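Local coordinates for protein (glyceraldehyde 3-phosphate dehydrogenase) (Sulfolobus solfataricus, PDB 1B7G), which oxidises and phosphorylates glyceraldehyde 3-phosphate with NADP, which it prefers, or NAD as cofactor, in a step of glycolysis, at residues Glu263-Leu268 with Asn273-Val278; Met218-Ile223 with Glu256-Leu261; Pro24-Val29 with Glu307-Ile312. The protein carries 1 engineered substitution. All coordinates share one frame; numbering follows the deposited sequence.

Contact 1: Glu263-Leu268 with Asn273-Val278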
loop_
_atom_site.group_PDB
_atom_site.type_symbol
_atom_site.label_atom_id
_atom_site.label_comp_id
_atom_site.label_asym_id
_atom_site.label_seq_id
_atom_site.Cartn_x
_atom_site.Cartn_y
_atom_site.Cartn_z
ATOM N N GLU A 263 -5.006 -1.373 5.360
ATOM C CA GLU A 263 -5.640 -0.099 5.242
ATOM C C GLU A 263 -5.259 0.856 6.378
ATOM O O GLU A 263 -4.975 2.009 6.083
ATOM C CB GLU A 263 -7.176 -0.189 5.173
ATOM C CG GLU A 263 -7.771 1.057 4.529
ATOM C CD GLU A 263 -7.660 1.203 3.048
ATOM O OE1 GLU A 263 -7.035 0.415 2.308
ATOM O OE2 GLU A 263 -8.197 2.222 2.536
ATOM N N VAL A 264 -5.324 0.428 7.622
ATOM C CA VAL A 264 -4.920 1.267 8.751
ATOM C C VAL A 264 -3.528 1.856 8.513
ATOM O O VAL A 264 -3.303 3.050 8.736
ATOM C CB VAL A 264 -4.929 0.493 10.077
ATOM C CG1 VAL A 264 -4.170 1.257 11.181
ATOM C CG2 VAL A 264 -6.376 0.238 10.500
ATOM N N ALA A 265 -2.607 1.024 8.042
ATOM C CA ALA A 265 -1.248 1.442 7.791
ATOM C C ALA A 265 -1.137 2.489 6.686
ATOM O O ALA A 265 -0.256 3.382 6.779
ATOM C CB ALA A 265 -0.374 0.242 7.443
ATOM N N ARG A 266 -1.902 2.310 5.613
ATOM C CA ARG A 266 -1.989 3.243 4.528
ATOM C C ARG A 266 -2.463 4.609 5.066
ATOM O O ARG A 266 -1.809 5.597 4.772
ATOM C CB ARG A 266 -2.961 2.800 3.407
ATOM C CG ARG A 266 -2.444 1.628 2.588
ATOM C CD ARG A 266 -3.553 1.121 1.646
ATOM N NE ARG A 266 -3.469 1.814 0.349
ATOM C CZ ARG A 266 -4.482 1.826 -0.523
ATOM N NH1 ARG A 266 -5.649 1.229 -0.280
ATOM N NH2 ARG A 266 -4.309 2.468 -1.663
ATOM N N ASP A 267 -3.535 4.671 5.818
ATOM C CA ASP A 267 -4.080 5.892 6.347
ATOM C C ASP A 267 -3.236 6.532 7.453
ATOM O O ASP A 267 -3.334 7.753 7.629
ATOM C CB ASP A 267 -5.501 5.693 6.921
ATOM C CG ASP A 267 -6.481 5.410 5.755
ATOM O OD1 ASP A 267 -6.043 5.526 4.598
ATOM O OD2 ASP A 267 -7.638 5.082 6.036
ATOM N N LEU A 268 -2.435 5.749 8.151
ATOM C CA LEU A 268 -1.503 6.244 9.152
ATOM C C LEU A 268 -0.233 6.739 8.460
ATOM O O LEU A 268 0.668 7.311 9.106
ATOM C CB LEU A 268 -1.135 5.176 10.210
ATOM C CG LEU A 268 -2.180 4.906 11.292
ATOM C CD1 LEU A 268 -1.720 3.727 12.167
ATOM C CD2 LEU A 268 -2.428 6.105 12.193
ATOM N N ASN A 273 3.267 1.093 3.709
ATOM C CA ASN A 273 2.198 0.466 4.430
ATOM C C ASN A 273 2.755 -0.652 5.336
ATOM O O ASN A 273 1.941 -1.484 5.738
ATOM C CB ASN A 273 1.079 -0.152 3.569
ATOM C CG ASN A 273 0.902 0.388 2.193
ATOM O OD1 ASN A 273 0.811 -0.367 1.211
ATOM N ND2 ASN A 273 0.970 1.716 2.045
ATOM N N ASP A 274 4.008 -0.614 5.768
ATOM C CA ASP A 274 4.600 -1.635 6.610
ATOM C C ASP A 274 4.073 -1.644 8.029
ATOM O O ASP A 274 3.821 -0.627 8.660
ATOM C CB ASP A 274 6.152 -1.517 6.658
ATOM C CG ASP A 274 6.751 -1.932 5.336
ATOM O OD1 ASP A 274 5.990 -2.482 4.483
ATOM O OD2 ASP A 274 7.956 -1.735 5.115
ATOM N N ILE A 275 3.863 -2.860 8.564
ATOM C CA ILE A 275 3.501 -3.005 9.977
ATOM C C ILE A 275 4.439 -4.083 10.533
ATOM O O ILE A 275 4.123 -5.283 10.532
ATOM C CB ILE A 275 2.070 -3.395 10.251
ATOM C CG1 ILE A 275 1.038 -2.395 9.693
ATOM C CG2 ILE A 275 1.781 -3.652 11.736
ATOM C CD1 ILE A 275 -0.393 -2.900 9.813
ATOM N N PRO A 276 5.601 -3.659 11.039
ATOM C CA PRO A 276 6.610 -4.581 11.489
ATOM C C PRO A 276 6.307 -5.258 12.822
ATOM O O PRO A 276 7.060 -6.145 13.253
ATOM C CB PRO A 276 7.882 -3.753 11.601
ATOM C CG PRO A 276 7.551 -2.373 11.123
ATOM C CD PRO A 276 6.069 -2.238 11.033
ATOM N N GLU A 277 5.344 -4.776 13.568
ATOM C CA GLU A 277 4.968 -5.302 14.852
ATOM C C GLU A 277 4.072 -6.553 14.763
ATOM O O GLU A 277 3.272 -6.643 13.823
ATOM C CB GLU A 277 4.186 -4.245 15.637
ATOM C CG GLU A 277 4.992 -2.930 15.843
ATOM C CD GLU A 277 4.851 -1.944 14.702
ATOM O OE1 GLU A 277 4.133 -2.241 13.713
ATOM O OE2 GLU A 277 5.472 -0.849 14.776
ATOM N N VAL A 278 4.127 -7.401 15.770
ATOM C CA VAL A 278 3.198 -8.565 15.839
ATOM C C VAL A 278 1.839 -8.009 16.183
ATOM O O VAL A 278 1.772 -7.193 17.123
ATOM C CB VAL A 278 3.662 -9.594 16.898
ATOM C CG1 VAL A 278 2.645 -10.725 17.113
ATOM C CG2 VAL A 278 4.976 -10.229 16.444
#

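Contact 2: Met218-Ile223 with Glu256-Leu261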
loop_
_atom_site.group_PDB
_atom_site.type_symbol
_atom_site.label_atom_id
_atom_site.label_comp_id
_atom_site.label_asym_id
_atom_site.label_seq_id
_atom_site.Cartn_x
_atom_site.Cartn_y
_atom_site.Cartn_z
ATOM N N MET A 218 -0.773 -10.768 4.645
ATOM C CA MET A 218 -0.183 -11.079 5.948
ATOM C C MET A 218 -0.431 -12.559 6.270
ATOM O O MET A 218 -1.462 -13.089 5.819
ATOM C CB MET A 218 -0.971 -10.304 7.019
ATOM C CG MET A 218 -0.593 -8.837 7.184
ATOM S SD MET A 218 -1.534 -7.995 8.434
ATOM C CE MET A 218 -1.180 -6.269 7.979
ATOM N N HIS A 219 0.414 -13.075 7.130
ATOM C CA HIS A 219 0.226 -14.373 7.731
ATOM C C HIS A 219 -0.630 -14.199 8.980
ATOM O O HIS A 219 -0.690 -13.085 9.512
ATOM C CB HIS A 219 1.567 -14.926 8.227
ATOM C CG HIS A 219 2.640 -15.064 7.212
ATOM N ND1 HIS A 219 2.512 -15.781 6.057
ATOM C CD2 HIS A 219 3.911 -14.572 7.187
ATOM C CE1 HIS A 219 3.626 -15.781 5.374
ATOM N NE2 HIS A 219 4.518 -15.041 6.069
ATOM N N MET A 220 -1.130 -15.323 9.509
ATOM C CA MET A 220 -1.781 -15.352 10.779
ATOM C C MET A 220 -1.347 -16.573 11.586
ATOM O O MET A 220 -1.107 -17.670 11.075
ATOM C CB MET A 220 -3.323 -15.279 10.809
ATOM C CG MET A 220 -3.844 -13.841 10.732
ATOM S SD MET A 220 -5.604 -13.687 10.945
ATOM C CE MET A 220 -5.707 -13.859 12.757
ATOM N N HIS A 221 -1.248 -16.344 12.920
ATOM C CA HIS A 221 -0.913 -17.435 13.825
ATOM C C HIS A 221 -2.046 -17.695 14.830
ATOM O O HIS A 221 -2.693 -16.828 15.314
ATOM C CB HIS A 221 0.363 -17.227 14.670
ATOM C CG HIS A 221 1.616 -17.066 13.849
ATOM N ND1 HIS A 221 2.871 -17.383 14.370
ATOM C CD2 HIS A 221 1.816 -16.635 12.602
ATOM C CE1 HIS A 221 3.777 -17.152 13.389
ATOM N NE2 HIS A 221 3.156 -16.678 12.350
ATOM N N PHE A 222 -2.163 -18.988 15.186
ATOM C CA PHE A 222 -3.224 -19.331 16.170
ATOM C C PHE A 222 -2.533 -20.187 17.227
ATOM O O PHE A 222 -1.914 -21.195 16.862
ATOM C CB PHE A 222 -4.373 -20.080 15.511
ATOM C CG PHE A 222 -5.015 -19.300 14.385
ATOM C CD1 PHE A 222 -5.935 -18.309 14.664
ATOM C CD2 PHE A 222 -4.643 -19.517 13.071
ATOM C CE1 PHE A 222 -6.502 -17.570 13.631
ATOM C CE2 PHE A 222 -5.202 -18.778 12.035
ATOM C CZ PHE A 222 -6.137 -17.805 12.322
ATOM N N ILE A 223 -2.423 -19.643 18.435
ATOM C CA ILE A 223 -1.478 -20.298 19.340
ATOM C C ILE A 223 -2.036 -20.655 20.707
ATOM O O ILE A 223 -3.019 -20.152 21.164
ATOM C CB ILE A 223 -0.206 -19.466 19.604
ATOM C CG1 ILE A 223 -0.618 -18.222 20.394
ATOM C CG2 ILE A 223 0.541 -19.083 18.338
ATOM C CD1 ILE A 223 0.596 -17.648 21.132
ATOM N N GLU A 256 -10.742 -5.722 12.258
ATOM C CA GLU A 256 -10.201 -7.054 12.483
ATOM C C GLU A 256 -10.234 -7.985 11.276
ATOM O O GLU A 256 -10.961 -8.979 11.230
ATOM C CB GLU A 256 -10.935 -7.758 13.619
ATOM C CG GLU A 256 -10.998 -6.984 14.923
ATOM C CD GLU A 256 -11.917 -7.767 15.871
ATOM O OE1 GLU A 256 -13.131 -7.589 15.716
ATOM O OE2 GLU A 256 -11.397 -8.543 16.674
ATOM N N ALA A 257 -9.387 -7.681 10.328
ATOM C CA ALA A 257 -9.233 -8.365 9.034
ATOM C C ALA A 257 -7.871 -7.943 8.510
ATOM O O ALA A 257 -7.524 -6.742 8.750
ATOM C CB ALA A 257 -10.397 -8.100 8.143
ATOM N N THR A 258 -7.036 -8.817 8.017
ATOM C CA THR A 258 -5.686 -8.389 7.595
ATOM C C THR A 258 -5.741 -7.265 6.557
ATOM O O THR A 258 -4.943 -6.320 6.646
ATOM C CB THR A 258 -4.813 -9.541 7.140
ATOM O OG1 THR A 258 -5.368 -10.204 5.994
ATOM C CG2 THR A 258 -4.643 -10.550 8.289
ATOM N N ALA A 259 -6.711 -7.282 5.622
ATOM C CA ALA A 259 -6.876 -6.217 4.641
ATOM C C ALA A 259 -7.216 -4.873 5.289
ATOM O O ALA A 259 -6.766 -3.833 4.815
ATOM C CB ALA A 259 -7.945 -6.604 3.579
ATOM N N GLU A 260 -8.006 -4.834 6.354
ATOM C CA GLU A 260 -8.308 -3.614 7.078
ATOM C C GLU A 260 -7.102 -3.105 7.853
ATOM O O GLU A 260 -6.947 -1.884 8.008
ATOM C CB GLU A 260 -9.497 -3.849 8.058
ATOM C CG GLU A 260 -10.777 -4.024 7.198
ATOM C CD GLU A 260 -11.924 -4.605 7.989
ATOM O OE1 GLU A 260 -11.686 -5.229 9.066
ATOM O OE2 GLU A 260 -13.086 -4.450 7.549
ATOM N N LEU A 261 -6.233 -4.025 8.286
ATOM C CA LEU A 261 -4.992 -3.625 8.963
ATOM C C LEU A 261 -4.058 -3.005 7.933
ATOM O O LEU A 261 -3.464 -1.975 8.256
ATOM C CB LEU A 261 -4.349 -4.804 9.707
ATOM C CG LEU A 261 -5.165 -5.282 10.933
ATOM C CD1 LEU A 261 -4.629 -6.572 11.501
ATOM C CD2 LEU A 261 -5.229 -4.205 12.006
HETATM O O HOH W 1 -3.668 -11.805 4.760
#

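Contact 3: Pro24-Val29 with Glu307-Ile312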
loop_
_atom_site.group_PDB
_atom_site.type_symbol
_atom_site.label_atom_id
_atom_site.label_comp_id
_atom_site.label_asym_id
_atom_site.label_seq_id
_atom_site.Cartn_x
_atom_site.Cartn_y
_atom_site.Cartn_z
ATOM N N PRO A 24 21.397 6.478 13.032
ATOM C CA PRO A 24 22.403 7.518 13.275
ATOM C C PRO A 24 23.823 6.997 13.239
ATOM O O PRO A 24 24.767 7.782 13.007
ATOM C CB PRO A 24 22.071 8.033 14.670
ATOM C CG PRO A 24 21.399 6.876 15.331
ATOM C CD PRO A 24 20.609 6.187 14.238
ATOM N N ASP A 25 24.038 5.710 13.490
ATOM C CA ASP A 25 25.385 5.155 13.591
ATOM C C ASP A 25 25.763 4.246 12.475
ATOM O O ASP A 25 26.728 3.451 12.532
ATOM C CB ASP A 25 25.532 4.407 14.947
ATOM C CG ASP A 25 24.493 3.283 15.085
ATOM O OD1 ASP A 25 23.428 3.334 14.442
ATOM O OD2 ASP A 25 24.737 2.357 15.868
ATOM N N MET A 26 24.972 4.261 11.388
ATOM C CA MET A 26 25.297 3.420 10.258
ATOM C C MET A 26 25.259 4.223 8.959
ATOM O O MET A 26 24.477 5.164 8.849
ATOM C CB MET A 26 24.217 2.300 10.159
ATOM C CG MET A 26 24.136 1.424 11.384
ATOM S SD MET A 26 23.064 -0.043 11.111
ATOM C CE MET A 26 22.996 -0.684 12.759
ATOM N N LYS A 27 25.952 3.745 7.951
ATOM C CA LYS A 27 25.805 4.364 6.630
ATOM C C LYS A 27 25.672 3.234 5.610
ATOM O O LYS A 27 26.421 2.261 5.653
ATOM C CB LYS A 27 26.911 5.342 6.286
ATOM C CG LYS A 27 28.125 4.897 5.531
ATOM C CD LYS A 27 29.260 5.915 5.668
ATOM C CE LYS A 27 30.343 5.723 4.623
ATOM N NZ LYS A 27 31.574 6.508 4.936
ATOM N N LEU A 28 24.713 3.403 4.701
ATOM C CA LEU A 28 24.525 2.426 3.641
ATOM C C LEU A 28 25.619 2.577 2.583
ATOM O O LEU A 28 25.624 3.564 1.853
ATOM C CB LEU A 28 23.160 2.591 2.980
ATOM C CG LEU A 28 22.882 1.656 1.787
ATOM C CD1 LEU A 28 22.766 0.200 2.214
ATOM C CD2 LEU A 28 21.582 2.095 1.105
ATOM N N VAL A 29 26.434 1.557 2.410
ATOM C CA VAL A 29 27.508 1.587 1.418
ATOM C C VAL A 29 26.939 1.376 0.037
ATOM O O VAL A 29 27.362 1.974 -0.952
ATOM C CB VAL A 29 28.568 0.498 1.707
ATOM C CG1 VAL A 29 29.473 0.265 0.518
ATOM C CG2 VAL A 29 29.402 0.871 2.932
ATOM N N GLU A 307 14.819 -6.275 13.376
ATOM C CA GLU A 307 15.657 -7.349 13.828
ATOM C C GLU A 307 17.021 -7.344 13.143
ATOM O O GLU A 307 18.053 -7.547 13.787
ATOM C CB GLU A 307 14.995 -8.748 13.590
ATOM C CG GLU A 307 13.610 -8.857 14.219
ATOM C CD GLU A 307 13.586 -8.620 15.711
ATOM O OE1 GLU A 307 14.620 -8.922 16.341
ATOM O OE2 GLU A 307 12.608 -8.063 16.274
ATOM N N ASN A 308 17.055 -7.051 11.844
ATOM C CA ASN A 308 18.327 -7.010 11.126
ATOM C C ASN A 308 19.174 -5.814 11.613
ATOM O O ASN A 308 20.410 -5.936 11.709
ATOM C CB ASN A 308 18.108 -6.942 9.618
ATOM C CG ASN A 308 17.967 -8.276 8.930
ATOM O OD1 ASN A 308 18.955 -8.896 8.537
ATOM N ND2 ASN A 308 16.733 -8.744 8.779
ATOM N N ILE A 309 18.511 -4.704 11.949
ATOM C CA ILE A 309 19.261 -3.555 12.478
ATOM C C ILE A 309 19.906 -3.887 13.816
ATOM O O ILE A 309 21.126 -3.683 14.037
ATOM C CB ILE A 309 18.387 -2.302 12.564
ATOM C CG1 ILE A 309 17.834 -1.884 11.209
ATOM C CG2 ILE A 309 19.232 -1.145 13.166
ATOM C CD1 ILE A 309 18.861 -1.781 10.088
ATOM N N ASP A 310 19.173 -4.519 14.738
ATOM C CA ASP A 310 19.771 -4.920 16.019
ATOM C C ASP A 310 20.860 -5.942 15.863
ATOM O O ASP A 310 21.873 -5.927 16.608
ATOM C CB ASP A 310 18.680 -5.417 16.969
ATOM C CG ASP A 310 17.713 -4.328 17.350
ATOM O OD1 ASP A 310 18.187 -3.174 17.529
ATOM O OD2 ASP A 310 16.496 -4.588 17.488
ATOM N N ALA A 311 20.698 -6.878 14.916
ATOM C CA ALA A 311 21.661 -7.908 14.674
ATOM C C ALA A 311 23.009 -7.257 14.283
ATOM O O ALA A 311 24.057 -7.796 14.651
ATOM C CB ALA A 311 21.247 -8.933 13.632
ATOM N N ILE A 312 22.955 -6.211 13.470
ATOM C CA ILE A 312 24.193 -5.505 13.108
ATOM C C ILE A 312 24.868 -5.029 14.394
ATOM O O ILE A 312 26.034 -5.281 14.629
ATOM C CB ILE A 312 23.913 -4.302 12.194
ATOM C CG1 ILE A 312 23.557 -4.788 10.781
ATOM C CG2 ILE A 312 25.117 -3.371 12.145
ATOM C CD1 ILE A 312 22.784 -3.799 9.925
#

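Contact 1: Glu263-Leu268 with Asn273-Val278
Ala265 and Arg266, neighbours on the last turns of helix 258-267, meet Asn273 and Ile275 of the loop that follows, a compact example of a chain folding back on the helix it has just left. The side chains of Arg266 and Asn273 run abreast, their ends on the same side. At CB, a chi1 of -71° sets CG beside the backbone N, and this is the atom that touches: CG of Arg266 lies 3.5 Å from ND2 of Asn273. Beyond it the aliphatic chain bends at chi3 (91°), and the guanidinium that follows stands with its plane 65° from the amide plane, so the two flat groups do not stack. NH1 of Arg266 turns back along the helix to OE1 of Glu263, a salt bridge of 3.0 Å that meets the carboxylate on its syn side and somewhat out of its plane. NH2 leaves the subunit altogether, pairing with Glu301 and with the backbone oxygen of Arg272, both of the second subunit.

This helix-loop-strand unit belongs to the C-terminal domain of the GAPDH fold, and the loop leads from the helix into strand 278-288. The methyl CB of Ala265 sits 3.4 Å from O of Asn273 and 3.7 Å from CG1 of Ile275, whose CD1 lies only slightly farther off, so this one methyl group meets both the backbone of Asn273 and the side chain of Ile275. Asn273 adopts a left-handed backbone conformation, and its amide finds its main partner in Asn273 of the second subunit. On the other side of the loop Asp274 forms a salt bridge with Arg15 of helix 11-21 in the cofactor-binding domain, while the backbone N of Ile275 is hydrogen-bonded to His299.

Contact 2: Met218-Ile223 with Glu256-Leu261
Met218, just ahead of strand 219-227, and Thr258, in the first turn of helix 258-267, run antiparallel alongside one another and form the dense half of this strand-to-helix contact. The methionine side chain touches along its length: CB of Met218 rests 3.9 Å from CG2 of Thr258, and SD of Met218 comes to 3.8 Å from CB of the same threonine. Beyond CG the methionine is fully extended (chi2 -180°), which carries CE of Met218 a turn farther along the helix to within 3.9 Å of CB of Leu261, a side chain it crosses at about a right angle. Met279 of strand 278-288 touches both Met218 and Leu261, and Ile275 adds to the apolar surroundings of Met218.

The other half is looser. Met220, two residues along the strand, brings only CG to CG2 of Thr258, at 4.2 Å. Near the start of the helix a water takes over from side-chain packing: it donates to O of Met218 at 2.8 Å and is hydrogen-bonded to OG1 of Thr258 at 2.6 Å. Ala257 occupies the N-cap position here, its O accepting the helical bond from N of Leu261.

Strand 219-227 is an inner member of the mixed sheet of the catalytic domain, and side chains alternate along it and the residue leading into it. While Met218 and Met220 direct their CB atoms to the helix, His219 directs its own away, with ND1 hydrogen-bonded to N of Arg167; it belongs to the catalytic site with Cys139. Thr258 thus divides its two branches by chemistry, the methyl given to sulfur and carbon, the hydroxyl to water, which implies a contact held directly by dispersion and joined in polar fashion only through the solvent molecule.

Contact 3: Pro24-Val29 with Glu307-Ile312
Chi2 and chi3 of Met26, at -170° and -172°, stretch the thioether straight out from strand 26-32 so that its methyl meets helix 304-315. Ile312 answers tip to tip: its CG2, anti to the backbone N, lies 3.5 Å from CE of Met26, tighter than usual for two carbons, while its CD1 stands 3.9 Å from SD. One helical turn earlier, Ile309 offers CG2 to CE of Met26 at 3.8 Å, and its backbone O lies equally near. A single methyl therefore fits against two residues spaced three apart on one helical face. Cutting the side chain back to an alanine here would probably open a gap against both isoleucines and leave Ile312 freer to turn. Val2 of the adjoining strand packs on Met26, Ala19 of helix 11-21 on Ile309, and Asp25, the residue before Met26, forms a salt bridge with Arg313 of helix 304-315. Strand 2-7, helix 11-21 and strand 26-32 make up the first beta-alpha-beta crossover of the Rossmann fold, and a late helix returning to pack against this cofactor-binding domain is characteristic of glyceraldehyde-3-phosphate dehydrogenases.

From the N terminus, the chain soon reaches 24-29, at the Rossmann sheet; the partner of this segment comes only at 307-312, so contact 3 closes a loop holding the later strands of that sheet and the whole catalytic domain. Within it the other two follow in series: contact 2 joins 218-223 to 256-261, and contact 1 then folds 273-278 back on 263-268. None of the three cross. Contacts 1 and 2 share helix 258-267 and touch, CD1 of Ile275 lying 3.9 Å from CE of Met218; together they fasten the helix to the mixed sheet of the catalytic domain and to its own outgoing loop. Contact 3 joins helix 304-315, which follows the catalytic domain, to the cofactor-binding domain.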